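Putative polyphosphate kinase 2 family protein (Arthrobacter aurescens, PDB 3RHF) acts as a polyphosphate kinase of the PPK2 family, transferring phosphoryl groups between polyphosphate and nucleotides. Local coordinates at the interface of chains A and B. Coordinates in Å, arbitrary orientation; residue numbers count along the deposited sequence, not the author numbering. Chains: chain A/B, Putative polyphosphate kinase 2 family protein.

The interface of chains A and B. Residues chain A 197-198, 201, 210, 215; chain B 282-283, 286.
Helix 279-288 of chain B, with B:Glu282, B:Arg283 and B:Val286 turned toward chain A in helical conformation, lies against A:Leu197, A:Ile198 and A:Leu201 of helix 190-202, A:Leu215 of helix 212-218 and A:Tyr210, in the short loop just after 3-10 helix 204-209. B:Val286 is the wedge. Its CG1 branch points at A:Ile198 CG1 (4.1 Å) and the CB of A:Leu197, while CG2 fits among A:Leu201 CD1 (3.9 Å), A:Leu215 CD2 (4.0 Å) and the phenol oxygen of A:Tyr210. That phenol OH donates a hydrogen bond to the carboxylate OE2 of B:Glu282 (2.9 Å), which accepts it through its anti lone pair, with ring and carboxylate nearly perpendicular at 82°. In B:Glu282, CG anti to the backbone N (chi1 -157°) lies 3.6 Å from the ring's CZ, and the chi2 bend (77°) then turns the carboxylate to the hydroxyl. A:Leu201 CD2 backs one ring face within chain A; its other methyl, CD1, reaches the CA of B:Arg283 (3.8 Å). A phenylalanine in place of A:Tyr210 would probably leave the B:Glu282 carboxylate without its hydroxyl mate and freer to turn. The extended B:Arg283 chain carries its guanidinium to A:Ile198, where CG2 lies 3.5 Å from NH2. The patch belongs to the two-fold interface of the deposited assembly, where each C-terminal helix reaches over to the other subunit; if this is the biological dimer, the exchange probably helps hold it together.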
loop_
_atom_site.group_PDB
_atom_site.type_symbol
_atom_site.label_atom_id
_atom_site.label_comp_id
_atom_site.label_asym_id
_atom_site.label_seq_id
_atom_site.Cartn_x
_atom_site.Cartn_y
_atom_site.Cartn_z
ATOM N N LEU A 197 -22.992 12.724 1.085
ATOM C CA LEU A 197 -22.605 13.906 0.302
ATOM C C LEU A 197 -22.811 15.162 1.131
ATOM O O LEU A 197 -21.987 16.093 1.093
ATOM C CB LEU A 197 -23.381 14.010 -0.993
ATOM C CG LEU A 197 -23.079 12.969 -2.057
ATOM C CD1 LEU A 197 -24.147 13.053 -3.115
ATOM C CD2 LEU A 197 -21.693 13.171 -2.661
ATOM N N ILE A 198 -23.886 15.183 1.910
ATOM C CA ILE A 198 -24.126 16.315 2.792
ATOM C C ILE A 198 -23.001 16.464 3.797
ATOM O O ILE A 198 -22.527 17.564 4.043
ATOM C CB ILE A 198 -25.453 16.188 3.547
ATOM C CG1 ILE A 198 -26.621 16.570 2.651
ATOM C CG2 ILE A 198 -25.463 17.115 4.771
ATOM C CD1 ILE A 198 -28.019 16.140 3.256
ATOM N N LEU A 201 -20.054 18.236 2.349
ATOM C CA LEU A 201 -20.251 19.686 2.272
ATOM C C LEU A 201 -20.173 20.367 3.660
ATOM O O LEU A 201 -19.633 21.452 3.778
ATOM C CB LEU A 201 -21.554 19.955 1.553
ATOM C CG LEU A 201 -21.559 19.403 0.133
ATOM C CD1 LEU A 201 -22.915 19.477 -0.512
ATOM C CD2 LEU A 201 -20.524 20.151 -0.691
ATOM N N TYR A 210 -15.671 16.692 -2.721
ATOM C CA TYR A 210 -17.049 16.727 -3.204
ATOM C C TYR A 210 -17.051 16.845 -4.732
ATOM O O TYR A 210 -16.295 17.617 -5.298
ATOM C CB TYR A 210 -17.872 17.846 -2.569
ATOM C CG TYR A 210 -19.243 17.934 -3.193
ATOM C CD1 TYR A 210 -20.298 17.201 -2.700
ATOM C CD2 TYR A 210 -19.453 18.696 -4.328
ATOM C CE1 TYR A 210 -21.528 17.229 -3.301
ATOM C CE2 TYR A 210 -20.667 18.742 -4.921
ATOM C CZ TYR A 210 -21.719 18.015 -4.414
ATOM O OH TYR A 210 -22.972 18.119 -5.036
ATOM N N LEU A 215 -23.802 14.062 -7.558
ATOM C CA LEU A 215 -25.171 14.533 -7.463
ATOM C C LEU A 215 -25.901 14.221 -8.796
ATOM O O LEU A 215 -26.990 13.637 -8.788
ATOM C CB LEU A 215 -25.196 16.033 -7.115
ATOM C CG LEU A 215 -26.547 16.748 -7.048
ATOM C CD1 LEU A 215 -27.489 16.000 -6.114
ATOM C CD2 LEU A 215 -26.377 18.179 -6.609
ATOM N N GLU B 282 -24.976 24.347 -3.194
ATOM C CA GLU B 282 -24.840 22.927 -3.485
ATOM C C GLU B 282 -25.542 22.094 -2.406
ATOM O O GLU B 282 -26.323 21.202 -2.729
ATOM C CB GLU B 282 -23.363 22.545 -3.630
ATOM C CG GLU B 282 -23.119 21.291 -4.436
ATOM C CD GLU B 282 -23.252 21.505 -5.913
ATOM O OE1 GLU B 282 -23.523 22.655 -6.352
ATOM O OE2 GLU B 282 -23.106 20.497 -6.635
ATOM N N ARG B 283 -25.323 22.415 -1.133
ATOM C CA ARG B 283 -25.976 21.660 -0.044
ATOM C C ARG B 283 -27.505 21.611 -0.231
ATOM O O ARG B 283 -28.119 20.547 -0.092
ATOM C CB ARG B 283 -25.606 22.254 1.316
ATOM C CG ARG B 283 -26.146 21.510 2.517
ATOM C CD ARG B 283 -25.881 22.238 3.832
ATOM N NE ARG B 283 -25.867 21.306 4.959
ATOM C CZ ARG B 283 -26.947 20.708 5.472
ATOM N NH1 ARG B 283 -28.175 20.937 5.006
ATOM N NH2 ARG B 283 -26.799 19.874 6.485
ATOM N N VAL B 286 -28.401 19.418 -2.916
ATOM C CA VAL B 286 -28.297 18.008 -2.503
ATOM C C VAL B 286 -29.508 17.642 -1.661
ATOM O O VAL B 286 -30.055 16.542 -1.812
ATOM C CB VAL B 286 -26.952 17.628 -1.793
ATOM C CG1 VAL B 286 -26.959 16.163 -1.386
ATOM C CG2 VAL B 286 -25.777 17.863 -2.700
#